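Local coordinates for protein hyperpolarization-activated (Ih) channel (Strongylocentrotus purpuratus, PDB 2PTM) that probably works as a voltage-gated potassium-conducting channel of the membrane, binding cyclic AMP through the cyclic nucleotide-binding domain of the C-terminal region described here, at residues A[122-125]-A[131-134]; A[103-108]-A[114-119]; A[145-150]-A[171-176]. All coordinates share one frame; numbering follows the deposited sequence.

All three contacts belong to the cyclic nucleotide-binding domain and lie round one cyclic AMP. Contact 1 carries the adenine, and the short helix of contact 3 meets the cyclic phosphate, so they touch opposite ends of the ligand; their nearest atoms are about 9 Å apart. Contact 2 spans the core between them and reaches the ligand through Ile-106. Its centre is about 12 Å from that of contact 1, joined by Val-123 CG2 on Ile-118 CD1 at 4.0 Å. Toward contact 3, with centres about 14 Å apart, Met-115 SD rests on Phe-173 CE1 at 3.6 Å and Met-115 N lies 3.7 Å from Leu-147 CD1.

Contact 1. Residues A[122-125]-A[131-134]; sequences IVDI and VIAT. With CMP (adenosine-3',5'-cyclic-monophosphate), chain C.
With chi1 at -53°, Ile-125 turns its CG2 anti to the backbone N and folds CG1 back beside it, while in Thr-134 a chi1 of -167° swings OG1 anti to the N and leaves the methyl CG2 pointing the same way as the isoleucine. The two side chains therefore run side by side, Ile-125 CG1 3.7 Å from Thr-134 CG2, and together they form a floor under one face of the adenine. Ile-125 CG2 sits below the ring at 3.7 Å from CMP N9, and Thr-134 CG2 supports the far end, 3.5 Å from CMP N1. The backbone beneath is the beta hairpin of strands 123-126 and 132-136, at the edge of one sheet of the domain. The main chain of Ile-125 is bonded through both N and O: Ile-125 N donates to Thr-134 O at 2.8 Å, almost straight at 171°, and Ile-125 O accepts from Ala-133 N at 2.8 Å. Replacing Ile-125 by an alanine would remove the branches under the base, which is likely to leave its imidazole part without apolar support and open a gap beside the Thr-134 methyl. On the other side of the hairpin Ile-132 CD1 packs against Asp-124, whose OD1 is hydrogen-bonded to Ser-135.

Contact 2. Residues A[103-108]-A[114-119]; sequences DYVIQE and RMFFIQ
Arg-114 NH2 lies at the edge of the Phe-116 ring, the ring whose face Val-105 covers, and the guanidinium is held by two carboxylates: NE forms a salt bridge with Glu-97 of the same chain, NH2 another with Glu-58 of a neighbouring subunit. Phe-116 CZ comes up under the guanidinium face, 3.6 Å from Arg-114 NH2, and that nitrogen lies in the plane of the ring. The planar cation is thus turned across the phenyl edge, bordering the contact from within its own strand, and its charge is met by the two carboxylates.

Between 103-108 and 114-119 themselves the meeting is apolar. Val-105 and Phe-116 approach from opposite directions, and with chi1 at -175° the valine sends CG1 away from its own backbone N and onto the ring. This methyl makes a CH-pi contact, 3.7 Å from the centroid of the Phe-116 ring and only 18° off its normal; it is shifted toward the rim, so Val-105 CG1 is closest to Phe-116 CZ at 3.5 Å. Ile-106 slides past the same ring the other way and brings CD1 to 4.0 Å from Phe-116 CE2. The Phe-142 ring also meets that of Phe-116, their planes at about 20°.

The backbones stand well apart, 9.2 Å between Val-105 CA and Phe-116 CA, and the side chains bridge the distance. Strand 104-106 belongs to the sheet that holds 156-159, strand 114-118 to the one that holds 163-169. Val-105 and Ile-106 both face Val-157 in a classic beta bulge, and Ile-106 also touches the bound cyclic AMP. Apolar side chains from the two antiparallel sheets thus meet in the core of the beta roll of the cyclic nucleotide-binding domain, next to the nucleotide pocket.

Contact 3. Residues A[145-150]-A[171-176]; sequences ICLLTR and QHFNQV. With CMP (adenosine-3',5'-cyclic-monophosphate), chain C.
One face of the Phe-173 ring is taken by Leu-147, and its edge by Leu-148. Leu-147 CB stands over that face, 3.9 Å from the centroid of the Phe-173 ring and 19° off the normal, a CH-pi contact; further along the side chain, Leu-147 CD1 drops to 3.6 Å from Phe-173 CG. Leu-148 comes in at about a right angle and sets CD2 near the ring plane, 3.6 Å from Phe-173 CZ. Phe-173 reaches this corner because its CG is anti to the backbone N (chi1 176°), carrying the ring from helix 170-179 across to helix 145-149.

Beside the ring a water ties the two helices together. It donates to Leu-147 O at 2.7 Å and to Asn-174 OD1 at 2.8 Å, and the same OD1 accepts a bond from Arg-184.

The start of helix 145-149 faces the ligand. Cys-146 N donates to CMP O2P at 3.0 Å, and Ile-145 N adds a weak bond to CMP O3' at 3.4 Å. This helix is that of the phosphate-binding cassette, its N-terminal end turned to the cyclic phosphate; Arg-153 is also hydrogen-bonded to the nucleotide. Met-115 of strand 114-118 packs on both Leu-147 and Phe-173, while Met-187 of helix 181-192 touches Leu-148 and Phe-173, so the contact lies where the beta roll meets the C-terminal helices.

Contact 1. Residues A[122-125]-A[131-134]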
loop_
_atom_site.group_PDB
_atom_site.type_symbol
_atom_site.label_atom_id
_atom_site.label_comp_id
_atom_site.label_asym_id
_atom_site.label_seq_id
_atom_site.Cartn_x
_atom_site.Cartn_y
_atom_site.Cartn_z
ATOM N N ILE A 122 -20.928 26.695 3.810
ATOM C CA ILE A 122 -21.693 27.178 2.664
ATOM C C ILE A 122 -20.777 27.198 1.452
ATOM O O ILE A 122 -19.662 27.709 1.528
ATOM C CB ILE A 122 -22.201 28.601 2.912
ATOM C CG1 ILE A 122 -23.146 28.617 4.118
ATOM C CG2 ILE A 122 -22.878 29.133 1.666
ATOM C CD1 ILE A 122 -23.556 30.000 4.553
ATOM N N VAL A 123 -21.236 26.625 0.342
ATOM C CA VAL A 123 -20.493 26.678 -0.911
ATOM C C VAL A 123 -21.351 27.302 -2.007
ATOM O O VAL A 123 -22.584 27.253 -1.942
ATOM C CB VAL A 123 -20.001 25.272 -1.357
ATOM C CG1 VAL A 123 -19.144 24.651 -0.277
ATOM C CG2 VAL A 123 -21.178 24.366 -1.675
ATOM N N ASP A 124 -20.693 27.914 -2.990
ATOM C CA ASP A 124 -21.367 28.453 -4.167
ATOM C C ASP A 124 -21.153 27.514 -5.339
ATOM O O ASP A 124 -20.046 27.010 -5.531
ATOM C CB ASP A 124 -20.787 29.818 -4.541
ATOM C CG ASP A 124 -21.189 30.913 -3.575
ATOM O OD1 ASP A 124 -22.245 30.797 -2.915
ATOM O OD2 ASP A 124 -20.444 31.906 -3.490
ATOM N N ILE A 125 -22.213 27.277 -6.113
ATOM C CA ILE A 125 -22.121 26.523 -7.357
ATOM C C ILE A 125 -21.975 27.531 -8.499
ATOM O O ILE A 125 -22.880 28.320 -8.746
ATOM C CB ILE A 125 -23.392 25.664 -7.586
ATOM C CG1 ILE A 125 -23.683 24.781 -6.358
ATOM C CG2 ILE A 125 -23.273 24.837 -8.866
ATOM C CD1 ILE A 125 -22.540 23.893 -5.946
ATOM N N VAL A 131 -21.738 32.692 -13.520
ATOM C CA VAL A 131 -22.953 32.919 -12.745
ATOM C C VAL A 131 -23.072 31.892 -11.628
ATOM O O VAL A 131 -22.810 30.707 -11.829
ATOM C CB VAL A 131 -24.238 32.850 -13.601
ATOM C CG1 VAL A 131 -24.453 31.438 -14.142
ATOM C CG2 VAL A 131 -25.439 33.253 -12.768
ATOM N N ILE A 132 -23.470 32.357 -10.451
ATOM C CA ILE A 132 -23.702 31.466 -9.328
ATOM C C ILE A 132 -25.100 30.883 -9.465
ATOM O O ILE A 132 -26.093 31.610 -9.398
ATOM C CB ILE A 132 -23.559 32.212 -8.000
ATOM C CG1 ILE A 132 -22.126 32.743 -7.865
ATOM C CG2 ILE A 132 -23.931 31.298 -6.824
ATOM C CD1 ILE A 132 -21.911 33.644 -6.669
ATOM N N ALA A 133 -25.175 29.579 -9.706
ATOM C CA ALA A 133 -26.466 28.922 -9.892
ATOM C C ALA A 133 -27.209 28.883 -8.567
ATOM O O ALA A 133 -28.405 29.131 -8.498
ATOM C CB ALA A 133 -26.274 27.514 -10.433
ATOM N N THR A 134 -26.480 28.574 -7.507
ATOM C CA THR A 134 -27.083 28.424 -6.199
ATOM C C THR A 134 -25.978 28.248 -5.173
ATOM O O THR A 134 -24.802 28.134 -5.531
ATOM C CB THR A 134 -28.002 27.193 -6.154
ATOM O OG1 THR A 134 -28.811 27.234 -4.972
ATOM C CG2 THR A 134 -27.177 25.909 -6.165
HETATM P P CMP C . -20.190 17.622 -10.505
HETATM O O1P CMP C . -20.450 17.994 -11.999
HETATM O O2P CMP C . -19.598 16.322 -10.227
HETATM O "O5'" CMP C . -19.391 18.922 -9.999
HETATM C "C5'" CMP C . -19.967 20.148 -9.612
HETATM C "C4'" CMP C . -21.202 19.971 -8.740
HETATM O "O4'" CMP C . -22.054 21.105 -8.620
HETATM C "C3'" CMP C . -22.112 18.996 -9.449
HETATM O "O3'" CMP C . -21.652 17.741 -9.817
HETATM C "C2'" CMP C . -23.436 19.028 -8.683
HETATM O "O2'" CMP C . -23.261 18.370 -7.437
HETATM C "C1'" CMP C . -23.390 20.556 -8.336
HETATM N N9 CMP C . -24.341 21.306 -9.104
HETATM C C8 CMP C . -24.303 21.667 -10.474
HETATM N N7 CMP C . -25.354 22.420 -10.840
HETATM C C5 CMP C . -26.132 22.549 -9.684
HETATM C C6 CMP C . -27.367 23.191 -9.379
HETATM N N6 CMP C . -28.045 23.897 -10.340
HETATM N N1 CMP C . -27.864 23.097 -8.108
HETATM C C2 CMP C . -27.160 22.414 -7.178
HETATM N N3 CMP C . -25.983 21.763 -7.310
HETATM C C4 CMP C . -25.498 21.866 -8.570
#

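Contact 2. Residues A[103-108]-A[114-119]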
loop_
_atom_site.group_PDB
_atom_site.type_symbol
_atom_site.label_atom_id
_atom_site.label_comp_id
_atom_site.label_asym_id
_atom_site.label_seq_id
_atom_site.Cartn_x
_atom_site.Cartn_y
_atom_site.Cartn_z
ATOM N N ASP A 103 -11.663 28.632 -1.154
ATOM C CA ASP A 103 -11.115 27.419 -1.770
ATOM C C ASP A 103 -12.055 26.884 -2.846
ATOM O O ASP A 103 -13.263 26.790 -2.631
ATOM C CB ASP A 103 -10.923 26.303 -0.740
ATOM C CG ASP A 103 -9.662 26.455 0.078
ATOM O OD1 ASP A 103 -8.858 27.375 -0.203
ATOM O OD2 ASP A 103 -9.480 25.636 1.009
ATOM N N TYR A 104 -11.498 26.509 -3.991
ATOM C CA TYR A 104 -12.260 25.754 -4.981
ATOM C C TYR A 104 -12.155 24.259 -4.695
ATOM O O TYR A 104 -11.114 23.651 -4.913
ATOM C CB TYR A 104 -11.778 26.058 -6.401
ATOM C CG TYR A 104 -12.259 27.388 -6.924
ATOM C CD1 TYR A 104 -13.458 27.495 -7.617
ATOM C CD2 TYR A 104 -11.515 28.537 -6.721
ATOM C CE1 TYR A 104 -13.898 28.715 -8.090
ATOM C CE2 TYR A 104 -11.942 29.753 -7.190
ATOM C CZ TYR A 104 -13.129 29.842 -7.869
ATOM O OH TYR A 104 -13.533 31.073 -8.318
ATOM N N VAL A 105 -13.230 23.674 -4.184
ATOM C CA VAL A 105 -13.266 22.237 -3.940
ATOM C C VAL A 105 -13.314 21.501 -5.272
ATOM O O VAL A 105 -12.707 20.443 -5.433
ATOM C CB VAL A 105 -14.494 21.845 -3.120
ATOM C CG1 VAL A 105 -14.450 20.349 -2.756
ATOM C CG2 VAL A 105 -14.588 22.719 -1.871
ATOM N N ILE A 106 -14.033 22.084 -6.223
ATOM C CA ILE A 106 -14.233 21.485 -7.544
ATOM C C ILE A 106 -14.099 22.547 -8.611
ATOM O O ILE A 106 -14.612 23.652 -8.450
ATOM C CB ILE A 106 -15.639 20.859 -7.662
ATOM C CG1 ILE A 106 -15.734 19.580 -6.817
ATOM C CG2 ILE A 106 -15.973 20.522 -9.123
ATOM C CD1 ILE A 106 -17.140 18.938 -6.845
ATOM N N GLN A 107 -13.401 22.204 -9.697
ATOM C CA GLN A 107 -13.273 23.064 -10.866
ATOM C C GLN A 107 -14.064 22.493 -12.041
ATOM O O GLN A 107 -13.915 21.323 -12.387
ATOM C CB GLN A 107 -11.797 23.183 -11.271
ATOM C CG GLN A 107 -10.944 23.989 -10.305
ATOM C CD GLN A 107 -11.102 25.474 -10.511
ATOM O OE1 GLN A 107 -11.747 25.912 -11.460
ATOM N NE2 GLN A 107 -10.513 26.261 -9.624
ATOM N N GLU A 108 -14.897 23.326 -12.656
ATOM C CA GLU A 108 -15.655 22.925 -13.834
ATOM C C GLU A 108 -14.721 22.408 -14.918
ATOM O O GLU A 108 -13.661 22.984 -15.150
ATOM C CB GLU A 108 -16.455 24.117 -14.364
ATOM C CG GLU A 108 -17.363 23.816 -15.546
ATOM C CD GLU A 108 -16.671 23.968 -16.886
ATOM O OE1 GLU A 108 -15.703 24.758 -16.986
ATOM O OE2 GLU A 108 -17.104 23.297 -17.846
ATOM N N ARG A 114 -14.170 11.972 -6.562
ATOM C CA ARG A 114 -14.980 11.769 -5.366
ATOM C C ARG A 114 -16.134 12.775 -5.313
ATOM O O ARG A 114 -16.128 13.769 -6.040
ATOM C CB ARG A 114 -14.107 11.896 -4.102
ATOM C CG ARG A 114 -13.505 13.293 -3.845
ATOM C CD ARG A 114 -12.287 13.195 -2.927
ATOM N NE ARG A 114 -11.869 14.479 -2.360
ATOM C CZ ARG A 114 -11.125 15.376 -3.001
ATOM N NH1 ARG A 114 -10.727 15.138 -4.247
ATOM N NH2 ARG A 114 -10.784 16.512 -2.401
ATOM N N MET A 115 -17.121 12.506 -4.460
ATOM C CA MET A 115 -18.198 13.461 -4.197
ATOM C C MET A 115 -18.132 13.864 -2.732
ATOM O O MET A 115 -17.358 13.281 -1.965
ATOM C CB MET A 115 -19.570 12.863 -4.505
ATOM C CG MET A 115 -19.973 11.746 -3.550
ATOM S SD MET A 115 -21.721 11.395 -3.704
ATOM C CE MET A 115 -22.429 12.937 -3.152
ATOM N N PHE A 116 -18.942 14.852 -2.351
ATOM C CA PHE A 116 -18.836 15.478 -1.030
ATOM C C PHE A 116 -20.186 15.664 -0.356
ATOM O O PHE A 116 -21.151 16.091 -0.998
ATOM C CB PHE A 116 -18.195 16.861 -1.150
ATOM C CG PHE A 116 -16.846 16.850 -1.808
ATOM C CD1 PHE A 116 -15.687 16.808 -1.039
ATOM C CD2 PHE A 116 -16.734 16.888 -3.193
ATOM C CE1 PHE A 116 -14.437 16.804 -1.645
ATOM C CE2 PHE A 116 -15.490 16.874 -3.800
ATOM C CZ PHE A 116 -14.339 16.829 -3.029
ATOM N N PHE A 117 -20.239 15.373 0.939
ATOM C CA PHE A 117 -21.399 15.693 1.770
ATOM C C PHE A 117 -21.001 16.839 2.678
ATOM O O PHE A 117 -19.919 16.806 3.266
ATOM C CB PHE A 117 -21.797 14.487 2.625
ATOM C CG PHE A 117 -22.328 13.338 1.825
ATOM C CD1 PHE A 117 -23.688 13.218 1.586
ATOM C CD2 PHE A 117 -21.468 12.392 1.291
ATOM C CE1 PHE A 117 -24.184 12.166 0.842
ATOM C CE2 PHE A 117 -21.958 11.331 0.538
ATOM C CZ PHE A 117 -23.314 11.219 0.315
ATOM N N ILE A 118 -21.866 17.846 2.805
ATOM C CA ILE A 118 -21.551 19.003 3.635
ATOM C C ILE A 118 -22.016 18.780 5.071
ATOM O O ILE A 118 -23.216 18.669 5.335
ATOM C CB ILE A 118 -22.214 20.292 3.099
ATOM C CG1 ILE A 118 -21.778 20.565 1.652
ATOM C CG2 ILE A 118 -21.880 21.490 3.986
ATOM C CD1 ILE A 118 -22.484 21.779 1.012
ATOM N N GLN A 119 -21.070 18.698 6.000
ATOM C CA GLN A 119 -21.445 18.643 7.403
ATOM C C GLN A 119 -21.776 20.054 7.822
ATOM O O GLN A 119 -22.892 20.346 8.265
ATOM C CB GLN A 119 -20.315 18.121 8.273
ATOM C CG GLN A 119 -20.683 18.131 9.766
ATOM C CD GLN A 119 -19.593 17.545 10.610
ATOM O OE1 GLN A 119 -18.507 18.117 10.730
ATOM N NE2 GLN A 119 -19.859 16.386 11.190
#

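Contact 3. Residues A[145-150]-A[171-176]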
loop_
_atom_site.group_PDB
_atom_site.type_symbol
_atom_site.label_atom_id
_atom_site.label_comp_id
_atom_site.label_asym_id
_atom_site.label_seq_id
_atom_site.Cartn_x
_atom_site.Cartn_y
_atom_site.Cartn_z
ATOM N N ILE A 145 -22.505 14.413 -9.925
ATOM C CA ILE A 145 -22.912 14.313 -11.332
ATOM C C ILE A 145 -21.830 13.615 -12.135
ATOM O O ILE A 145 -22.093 12.659 -12.873
ATOM C CB ILE A 145 -23.170 15.700 -11.986
ATOM C CG1 ILE A 145 -24.259 16.479 -11.255
ATOM C CG2 ILE A 145 -23.537 15.526 -13.445
ATOM C CD1 ILE A 145 -25.461 15.684 -10.986
ATOM N N CYS A 146 -20.604 14.100 -11.977
ATOM C CA CYS A 146 -19.439 13.554 -12.672
ATOM C C CYS A 146 -19.244 12.059 -12.392
ATOM O O CYS A 146 -18.819 11.304 -13.262
ATOM C CB CYS A 146 -18.204 14.340 -12.230
ATOM S SG CYS A 146 -16.683 13.877 -13.005
ATOM N N LEU A 147 -19.551 11.633 -11.171
ATOM C CA LEU A 147 -19.431 10.217 -10.808
ATOM C C LEU A 147 -20.509 9.367 -11.474
ATOM O O LEU A 147 -20.313 8.176 -11.712
ATOM C CB LEU A 147 -19.512 10.033 -9.289
ATOM C CG LEU A 147 -18.487 10.787 -8.441
ATOM C CD1 LEU A 147 -18.499 10.247 -7.031
ATOM C CD2 LEU A 147 -17.115 10.637 -9.045
ATOM N N LEU A 148 -21.654 9.977 -11.744
ATOM C CA LEU A 148 -22.757 9.272 -12.389
ATOM C C LEU A 148 -22.552 9.162 -13.898
ATOM O O LEU A 148 -22.863 8.133 -14.500
ATOM C CB LEU A 148 -24.094 9.957 -12.077
ATOM C CG LEU A 148 -24.567 9.906 -10.623
ATOM C CD1 LEU A 148 -25.729 10.876 -10.379
ATOM C CD2 LEU A 148 -24.953 8.484 -10.243
ATOM N N THR A 149 -22.021 10.218 -14.506
ATOM C CA THR A 149 -21.841 10.255 -15.955
ATOM C C THR A 149 -20.474 9.732 -16.379
ATOM O O THR A 149 -20.273 9.366 -17.535
ATOM C CB THR A 149 -21.949 11.685 -16.491
ATOM O OG1 THR A 149 -20.840 12.452 -16.007
ATOM C CG2 THR A 149 -23.247 12.330 -16.045
ATOM N N ARG A 150 -19.537 9.714 -15.440
ATOM C CA ARG A 150 -18.144 9.395 -15.740
ATOM C C ARG A 150 -17.585 10.347 -16.799
ATOM O O ARG A 150 -16.671 9.995 -17.551
ATOM C CB ARG A 150 -18.008 7.937 -16.181
ATOM C CG ARG A 150 -18.593 6.948 -15.186
ATOM C CD ARG A 150 -18.850 5.590 -15.823
ATOM N NE ARG A 150 -19.605 4.717 -14.929
ATOM C CZ ARG A 150 -20.934 4.679 -14.866
ATOM N NH1 ARG A 150 -21.659 5.466 -15.652
ATOM N NH2 ARG A 150 -21.538 3.855 -14.019
ATOM N N GLN A 171 -14.617 4.969 -6.404
ATOM C CA GLN A 171 -14.655 3.521 -6.209
ATOM C C GLN A 171 -15.687 3.117 -5.161
ATOM O O GLN A 171 -16.472 2.202 -5.389
ATOM C CB GLN A 171 -13.270 2.963 -5.856
ATOM C CG GLN A 171 -12.314 4.007 -5.308
ATOM C CD GLN A 171 -11.611 4.787 -6.407
ATOM O OE1 GLN A 171 -11.163 4.212 -7.406
ATOM N NE2 GLN A 171 -11.504 6.099 -6.227
ATOM N N HIS A 172 -15.695 3.806 -4.021
ATOM C CA HIS A 172 -16.663 3.507 -2.965
ATOM C C HIS A 172 -18.088 3.887 -3.368
ATOM O O HIS A 172 -19.042 3.184 -3.037
ATOM C CB HIS A 172 -16.286 4.215 -1.658
ATOM C CG HIS A 172 -14.950 3.814 -1.113
ATOM N ND1 HIS A 172 -14.489 2.513 -1.146
ATOM C CD2 HIS A 172 -13.982 4.537 -0.501
ATOM C CE1 HIS A 172 -13.292 2.455 -0.590
ATOM N NE2 HIS A 172 -12.960 3.670 -0.192
ATOM N N PHE A 173 -18.218 5.022 -4.051
ATOM C CA PHE A 173 -19.490 5.489 -4.597
ATOM C C PHE A 173 -20.122 4.390 -5.447
ATOM O O PHE A 173 -21.283 4.012 -5.243
ATOM C CB PHE A 173 -19.233 6.752 -5.429
ATOM C CG PHE A 173 -20.447 7.306 -6.131
ATOM C CD1 PHE A 173 -21.258 8.245 -5.510
ATOM C CD2 PHE A 173 -20.748 6.925 -7.429
ATOM C CE1 PHE A 173 -22.361 8.781 -6.162
ATOM C CE2 PHE A 173 -21.853 7.451 -8.090
ATOM C CZ PHE A 173 -22.663 8.383 -7.454
ATOM N N ASN A 174 -19.353 3.866 -6.390
ATOM C CA ASN A 174 -19.864 2.834 -7.277
ATOM C C ASN A 174 -20.156 1.534 -6.536
ATOM O O ASN A 174 -21.055 0.798 -6.905
ATOM C CB ASN A 174 -18.910 2.607 -8.452
ATOM C CG ASN A 174 -19.071 3.652 -9.540
ATOM O OD1 ASN A 174 -20.186 3.947 -9.976
ATOM N ND2 ASN A 174 -17.957 4.217 -9.985
ATOM N N GLN A 175 -19.404 1.274 -5.473
ATOM C CA GLN A 175 -19.631 0.100 -4.639
ATOM C C GLN A 175 -20.978 0.166 -3.917
ATOM O O GLN A 175 -21.778 -0.761 -4.000
ATOM C CB GLN A 175 -18.501 -0.057 -3.617
ATOM C CG GLN A 175 -17.173 -0.510 -4.204
ATOM C CD GLN A 175 -16.060 -0.543 -3.165
ATOM O OE1 GLN A 175 -16.310 -0.420 -1.962
ATOM N NE2 GLN A 175 -14.825 -0.705 -3.628
ATOM N N VAL A 176 -21.233 1.267 -3.216
ATOM C CA VAL A 176 -22.450 1.377 -2.419
ATOM C C VAL A 176 -23.724 1.446 -3.270
ATOM O O VAL A 176 -24.781 0.963 -2.854
ATOM C CB VAL A 176 -22.386 2.560 -1.431
ATOM C CG1 VAL A 176 -21.088 2.511 -0.652
ATOM C CG2 VAL A 176 -22.501 3.875 -2.163
HETATM P P CMP C . -20.190 17.622 -10.505
HETATM O O1P CMP C . -20.450 17.994 -11.999
HETATM O O2P CMP C . -19.598 16.322 -10.227
HETATM O "O5'" CMP C . -19.391 18.922 -9.999
HETATM C "C5'" CMP C . -19.967 20.148 -9.612
HETATM C "C4'" CMP C . -21.202 19.971 -8.740
HETATM O "O4'" CMP C . -22.054 21.105 -8.620
HETATM C "C3'" CMP C . -22.112 18.996 -9.449
HETATM O "O3'" CMP C . -21.652 17.741 -9.817
HETATM C "C2'" CMP C . -23.436 19.028 -8.683
HETATM O "O2'" CMP C . -23.261 18.370 -7.437
HETATM C "C1'" CMP C . -23.390 20.556 -8.336
HETATM N N9 CMP C . -24.341 21.306 -9.104
HETATM C C8 CMP C . -24.303 21.667 -10.474
HETATM N N7 CMP C . -25.354 22.420 -10.840
HETATM C C5 CMP C . -26.132 22.549 -9.684
HETATM C C6 CMP C . -27.367 23.191 -9.379
HETATM N N6 CMP C . -28.045 23.897 -10.340
HETATM N N1 CMP C . -27.864 23.097 -8.108
HETATM C C2 CMP C . -27.160 22.414 -7.178
HETATM N N3 CMP C . -25.983 21.763 -7.310
HETATM C C4 CMP C . -25.498 21.866 -8.570
HETATM O O HOH W 1 -21.450 5.711 -11.675
#